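Local coordinates for protein S-adenosylmethionine decarboxylase proenzyme (Aquifex aeolicus, PDB 2III) that probably catalyses the decarboxylation of S-adenosylmethionine to the propylamine donor of spermidine synthesis, using a pyruvoyl group made by autocatalytic cleavage, at residues Ser44-Gln49 against Thr56-Leu61; Ala77-Tyr82 against Arg92-Ile97. All blocks are in the same frame, centred on the assembly; numbering follows the deposited sequence.

Contact 1: residues Ser44-Gln49 against Thr56-Leu61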
loop_
_atom_site.group_PDB
_atom_site.type_symbol
_atom_site.label_atom_id
_atom_site.label_comp_id
_atom_site.label_asym_id
_atom_site.label_seq_id
_atom_site.Cartn_x
_atom_site.Cartn_y
_atom_site.Cartn_z
ATOM N N SER A 44 12.464 -6.370 -3.496
ATOM C CA SER A 44 12.779 -6.752 -2.124
ATOM C C SER A 44 11.496 -7.025 -1.336
ATOM O O SER A 44 10.392 -6.766 -1.813
ATOM C CB SER A 44 13.564 -5.634 -1.437
ATOM O OG SER A 44 12.792 -4.447 -1.347
ATOM N N SER A 45 11.648 -7.545 -0.124
ATOM C CA SER A 45 10.503 -7.849 0.720
ATOM C C SER A 45 10.871 -7.616 2.183
ATOM O O SER A 45 11.982 -7.933 2.617
ATOM C CB SER A 45 10.053 -9.300 0.507
ATOM O OG SER A 45 11.037 -10.220 0.946
ATOM N N HIS A 46 9.931 -7.063 2.943
ATOM C CA HIS A 46 10.174 -6.764 4.346
ATOM C C HIS A 46 9.009 -7.160 5.231
ATOM O O HIS A 46 7.851 -6.864 4.925
ATOM C CB HIS A 46 10.491 -5.279 4.486
ATOM C CG HIS A 46 11.462 -4.798 3.457
ATOM N ND1 HIS A 46 11.064 -4.343 2.218
ATOM C CD2 HIS A 46 12.815 -4.837 3.427
ATOM C CE1 HIS A 46 12.129 -4.125 1.468
ATOM N NE2 HIS A 46 13.203 -4.419 2.178
ATOM N N TYR A 47 9.337 -7.838 6.328
ATOM C CA TYR A 47 8.341 -8.318 7.269
ATOM C C TYR A 47 8.581 -7.857 8.690
ATOM O O TYR A 47 9.703 -7.531 9.073
ATOM C CB TYR A 47 8.303 -9.839 7.245
ATOM C CG TYR A 47 8.082 -10.396 5.866
ATOM C CD1 TYR A 47 9.137 -10.511 4.958
ATOM C CD2 TYR A 47 6.806 -10.776 5.450
ATOM C CE1 TYR A 47 8.925 -10.990 3.664
ATOM C CE2 TYR A 47 6.581 -11.254 4.164
ATOM C CZ TYR A 47 7.641 -11.358 3.276
ATOM O OH TYR A 47 7.405 -11.826 2.003
ATOM N N TYR A 48 7.511 -7.828 9.473
ATOM C CA TYR A 48 7.613 -7.432 10.865
ATOM C C TYR A 48 6.661 -8.248 11.730
ATOM O O TYR A 48 5.493 -8.416 11.396
ATOM C CB TYR A 48 7.307 -5.946 11.034
ATOM C CG TYR A 48 7.631 -5.460 12.424
ATOM C CD1 TYR A 48 8.955 -5.323 12.843
ATOM C CD2 TYR A 48 6.616 -5.183 13.342
ATOM C CE1 TYR A 48 9.261 -4.922 14.143
ATOM C CE2 TYR A 48 6.913 -4.781 14.646
ATOM C CZ TYR A 48 8.237 -4.655 15.038
ATOM O OH TYR A 48 8.535 -4.265 16.321
ATOM N N GLN A 49 7.175 -8.756 12.843
ATOM C CA GLN A 49 6.388 -9.555 13.776
ATOM C C GLN A 49 5.888 -8.666 14.905
ATOM O O GLN A 49 6.676 -7.986 15.562
ATOM C CB GLN A 49 7.253 -10.684 14.351
ATOM C CG GLN A 49 6.572 -11.566 15.391
ATOM C CD GLN A 49 5.368 -12.308 14.843
ATOM O OE1 GLN A 49 4.224 -11.993 15.175
ATOM N NE2 GLN A 49 5.620 -13.298 13.991
ATOM N N THR A 56 3.213 -7.690 9.581
ATOM C CA THR A 56 3.128 -6.843 8.406
ATOM C C THR A 56 4.097 -7.411 7.378
ATOM O O THR A 56 5.152 -7.955 7.726
ATOM C CB THR A 56 3.528 -5.393 8.709
ATOM O OG1 THR A 56 2.506 -4.771 9.495
ATOM C CG2 THR A 56 3.711 -4.608 7.418
ATOM N N GLY A 57 3.723 -7.310 6.112
ATOM C CA GLY A 57 4.574 -7.802 5.049
ATOM C C GLY A 57 4.399 -6.887 3.858
ATOM O O GLY A 57 3.268 -6.563 3.493
ATOM N N VAL A 58 5.503 -6.441 3.272
ATOM C CA VAL A 58 5.437 -5.572 2.108
ATOM C C VAL A 58 6.458 -6.030 1.081
ATOM O O VAL A 58 7.588 -6.376 1.423
ATOM C CB VAL A 58 5.726 -4.104 2.469
ATOM C CG1 VAL A 58 7.146 -3.970 2.982
ATOM C CG2 VAL A 58 5.515 -3.213 1.244
ATOM N N VAL A 59 6.050 -6.045 -0.178
ATOM C CA VAL A 59 6.940 -6.450 -1.254
ATOM C C VAL A 59 6.975 -5.344 -2.294
ATOM O O VAL A 59 5.933 -4.947 -2.816
ATOM C CB VAL A 59 6.440 -7.730 -1.948
ATOM C CG1 VAL A 59 7.486 -8.228 -2.951
ATOM C CG2 VAL A 59 6.118 -8.794 -0.913
ATOM N N LEU A 60 8.167 -4.824 -2.573
ATOM C CA LEU A 60 8.316 -3.802 -3.602
ATOM C C LEU A 60 8.483 -4.589 -4.905
ATOM O O LEU A 60 9.336 -5.473 -4.994
ATOM C CB LEU A 60 9.553 -2.927 -3.344
ATOM C CG LEU A 60 9.471 -1.873 -2.227
ATOM C CD1 LEU A 60 9.377 -2.549 -0.875
ATOM C CD2 LEU A 60 10.696 -0.984 -2.271
ATOM N N LEU A 61 7.654 -4.290 -5.898
ATOM C CA LEU A 61 7.718 -4.987 -7.180
ATOM C C LEU A 61 8.538 -4.217 -8.207
ATOM O O LEU A 61 8.743 -3.012 -8.068
ATOM C CB LEU A 61 6.307 -5.210 -7.733
ATOM C CG LEU A 61 5.336 -5.918 -6.788
ATOM C CD1 LEU A 61 3.988 -6.085 -7.481
ATOM C CD2 LEU A 61 5.906 -7.269 -6.373
#
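His46 and Val58 form the central pair of an antiparallel beta ladder, the hairpin of strands 42-49 and 55-61, in which 42-49 is the outermost strand of the chain's sheet. Five backbone hydrogen bonds join the segments. The pair between His46 and Val58 is bonded in both directions, His46 N to Val58 O at 2.9 Å and nearly straight at 167°, with Val58 N returning to His46 O. Tyr48 and Thr56 are likewise doubly bonded, while Leu60 N reaches Ser44 O. At the intervening non-hydrogen-bonded pairs, CA-H groups approach carbonyls, Tyr47 CA lying 3.2 Å from Thr56 O. The sheet is one layer of the two-layer alpha/beta sandwich of this decarboxylase, and its two faces differ accordingly.

Ser45, Tyr47 and Val59 put their side chains on the face that helix 24-37 covers at Tyr47; Gly57, on the same face, has none. Tyr47 CG stands beside the backbone N, anti to the carbonyl carbon (chi1 -55°). The ring approaches Gly57 obliquely, CD2 of Tyr47 3.7 Å from Gly57 CA, an approach suited to a residue without a side chain. The Tyr47 side chain also touches Val24, Ile27 and Arg28 of that helix, and its buried OH has no polar partner in the model. Ser45 has its side chain about 3 Å, nearest atoms, from a bound calcium ion.

The other face meets the second subunit. Here the methyl CD1 of Leu60 lies in the plane of the His46 ring, at its edge, 3.9 Å from CE1; the same ring stacks on His46 of the second subunit. Val58 CG1 is 3.9 Å from His46 CB, and branched Val58 and Leu60 pack against Leu60 and Val58 of that subunit. Thr56 OG1 and His69 ND1 are hydrogen-bonded, His69 being the predicted proton acceptor for self-processing.

Contact 2: residues Ala77-Tyr82 against Arg92-Ile97; sequences ATVDVY and RAMDYI
Val79 and Val81, alternate residues of strand 76-84 that project toward helix 87-101, make two neighbouring bumps, and Met94 of the helix fills the hollow between them. The Met94 side chain (built as selenomethionine) starts with CG anti to the backbone N, chi1 -175°, then bends at chi2 and again at chi3, 82°, which turns CE in over the strand. That methyl sits 3.8 Å from Val79 CG1 and also 3.8 Å from Val81 CG2, and low enough to be 4.4 Å from Asp80 N on the backbone between them. SE rests against the flank of Val79, 3.9 Å from CG1. A long unbranched side chain suits this site because it can be threaded between two branched ones.

The helix's other bumps flank this plug. Ala93 offers just a methyl, so its CB can meet Val81 CG1 at 3.8 Å while the helix stays close, the axes of the short segments passing 8.7 Å apart. One turn on, Ile97 spreads two branches over Val79: Ile97 CD1 lies 3.9 Å from Val79 CG1, and Ile97 CG2 comes near both valine methyls. Ile97 also touches Leu31 and Ala34 of helix 24-37, and Met94 touches Ile9 of the neighbouring strand, so the patch belongs to the core between the sheet and its two-helix layer.

Asp80 points away from the helix; its OD1 is hydrogen-bonded to NE2 of His8 in the same chain, and its OD2 forms a salt bridge with Arg113 of the second subunit. No hydrogen bond crosses from strand to helix; cohesion therefore rests on close-fitting shape and the burial of apolar surface.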
loop_
_atom_site.group_PDB
_atom_site.type_symbol
_atom_site.label_atom_id
_atom_site.label_comp_id
_atom_site.label_asym_id
_atom_site.label_seq_id
_atom_site.Cartn_x
_atom_site.Cartn_y
_atom_site.Cartn_z
ATOM N N ALA A 77 -7.214 -9.843 7.939
ATOM C CA ALA A 77 -6.010 -9.530 7.181
ATOM C C ALA A 77 -6.387 -8.489 6.125
ATOM O O ALA A 77 -7.361 -8.660 5.397
ATOM C CB ALA A 77 -5.458 -10.791 6.507
ATOM N N THR A 78 -5.629 -7.402 6.056
ATOM C CA THR A 78 -5.886 -6.368 5.068
ATOM C C THR A 78 -4.786 -6.472 4.023
ATOM O O THR A 78 -3.594 -6.332 4.331
ATOM C CB THR A 78 -5.911 -4.972 5.722
ATOM O OG1 THR A 78 -4.757 -4.800 6.559
ATOM C CG2 THR A 78 -7.179 -4.827 6.560
ATOM N N VAL A 79 -5.203 -6.725 2.787
ATOM C CA VAL A 79 -4.286 -6.935 1.673
ATOM C C VAL A 79 -4.313 -5.902 0.543
ATOM O O VAL A 79 -5.366 -5.386 0.178
ATOM C CB VAL A 79 -4.559 -8.309 1.036
ATOM C CG1 VAL A 79 -3.460 -8.647 0.038
ATOM C CG2 VAL A 79 -4.682 -9.383 2.131
ATOM N N ASP A 80 -3.143 -5.623 -0.021
ATOM C CA ASP A 80 -3.033 -4.697 -1.140
ATOM C C ASP A 80 -2.173 -5.317 -2.230
ATOM O O ASP A 80 -1.055 -5.777 -1.966
ATOM C CB ASP A 80 -2.368 -3.377 -0.720
ATOM C CG ASP A 80 -3.283 -2.478 0.083
ATOM O OD1 ASP A 80 -3.482 -1.318 -0.348
ATOM O OD2 ASP A 80 -3.788 -2.917 1.142
ATOM N N VAL A 81 -2.694 -5.337 -3.451
ATOM C CA VAL A 81 -1.929 -5.837 -4.584
ATOM C C VAL A 81 -1.983 -4.741 -5.629
ATOM O O VAL A 81 -3.002 -4.534 -6.275
ATOM C CB VAL A 81 -2.493 -7.146 -5.161
ATOM C CG1 VAL A 81 -1.712 -7.536 -6.421
ATOM C CG2 VAL A 81 -2.360 -8.256 -4.131
ATOM N N TYR A 82 -0.866 -4.037 -5.773
ATOM C CA TYR A 82 -0.728 -2.915 -6.695
ATOM C C TYR A 82 0.407 -3.196 -7.689
ATOM O O TYR A 82 1.573 -3.208 -7.301
ATOM C CB TYR A 82 -0.422 -1.661 -5.862
ATOM C CG TYR A 82 -0.290 -0.345 -6.599
ATOM C CD1 TYR A 82 -0.035 0.829 -5.893
ATOM C CD2 TYR A 82 -0.420 -0.262 -7.992
ATOM C CE1 TYR A 82 0.089 2.056 -6.544
ATOM C CE2 TYR A 82 -0.295 0.967 -8.658
ATOM C CZ TYR A 82 -0.039 2.121 -7.925
ATOM O OH TYR A 82 0.116 3.339 -8.560
ATOM N N ARG A 92 -4.205 -12.319 -10.264
ATOM C CA ARG A 92 -3.701 -13.643 -9.896
ATOM C C ARG A 92 -3.112 -13.620 -8.480
ATOM O O ARG A 92 -3.363 -14.520 -7.680
ATOM C CB ARG A 92 -2.635 -14.092 -10.902
ATOM C CG ARG A 92 -3.184 -14.355 -12.301
ATOM C CD ARG A 92 -2.089 -14.799 -13.253
ATOM N NE ARG A 92 -1.466 -16.058 -12.844
ATOM C CZ ARG A 92 -2.106 -17.222 -12.753
ATOM N NH1 ARG A 92 -1.455 -18.314 -12.374
ATOM N NH2 ARG A 92 -3.400 -17.295 -13.036
ATOM N N ALA A 93 -2.342 -12.580 -8.171
ATOM C CA ALA A 93 -1.735 -12.460 -6.854
ATOM C C ALA A 93 -2.803 -12.412 -5.773
ATOM O O ALA A 93 -2.677 -13.076 -4.747
ATOM C CB ALA A 93 -0.863 -11.213 -6.782
HETATM N N MSE A 94 -3.855 -11.634 -6.007
HETATM C CA MSE A 94 -4.929 -11.518 -5.025
HETATM C C MSE A 94 -5.746 -12.805 -4.936
HETATM O O MSE A 94 -6.186 -13.178 -3.849
HETATM C CB MSE A 94 -5.855 -10.334 -5.350
HETATM C CG MSE A 94 -6.931 -10.086 -4.283
HETATM SE SE MSE A 94 -6.179 -9.674 -2.514
HETATM C CE MSE A 94 -5.829 -7.763 -2.778
ATOM N N ASP A 95 -5.945 -13.489 -6.063
ATOM C CA ASP A 95 -6.704 -14.748 -6.058
ATOM C C ASP A 95 -5.944 -15.782 -5.234
ATOM O O ASP A 95 -6.538 -16.561 -4.476
ATOM C CB ASP A 95 -6.893 -15.302 -7.480
ATOM C CG ASP A 95 -7.811 -14.445 -8.335
ATOM O OD1 ASP A 95 -8.605 -13.669 -7.769
ATOM O OD2 ASP A 95 -7.748 -14.561 -9.578
ATOM N N TYR A 96 -4.624 -15.792 -5.399
ATOM C CA TYR A 96 -3.775 -16.723 -4.672
ATOM C C TYR A 96 -3.874 -16.444 -3.173
ATOM O O TYR A 96 -4.217 -17.328 -2.390
ATOM C CB TYR A 96 -2.312 -16.590 -5.126
ATOM C CG TYR A 96 -1.380 -17.518 -4.381
ATOM C CD1 TYR A 96 -1.289 -18.871 -4.716
ATOM C CD2 TYR A 96 -0.628 -17.057 -3.303
ATOM C CE1 TYR A 96 -0.473 -19.742 -3.991
ATOM C CE2 TYR A 96 0.188 -17.916 -2.573
ATOM C CZ TYR A 96 0.262 -19.256 -2.922
ATOM O OH TYR A 96 1.076 -20.102 -2.205
ATOM N N ILE A 97 -3.572 -15.209 -2.778
ATOM C CA ILE A 97 -3.628 -14.822 -1.376
ATOM C C ILE A 97 -4.978 -15.179 -0.742
ATOM O O ILE A 97 -5.031 -15.768 0.335
ATOM C CB ILE A 97 -3.340 -13.303 -1.222
ATOM C CG1 ILE A 97 -1.861 -13.036 -1.526
ATOM C CG2 ILE A 97 -3.714 -12.830 0.181
ATOM C CD1 ILE A 97 -1.476 -11.573 -1.585
#

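How the contacts relate
Both contacts use the same antiparallel sheet, yet at different depths. Contact 1 is partly buried and pairs two neighbouring strands at one side of the sheet, so directional backbone bonds carry it and side chains serve mainly to furnish its two faces. Contact 2, near the centre of the chain, joins the sheet to the helical layer through wholly buried apolar side chains. Their centres are 13 Å apart, and they meet where Leu61 CD1 packs 3.8 Å from Tyr82 O. In both, the sheet face turned from the helices reaches the second subunit: through largely ring and aliphatic contacts at contact 1, through charged and hydrogen-bonded ones at 77-82.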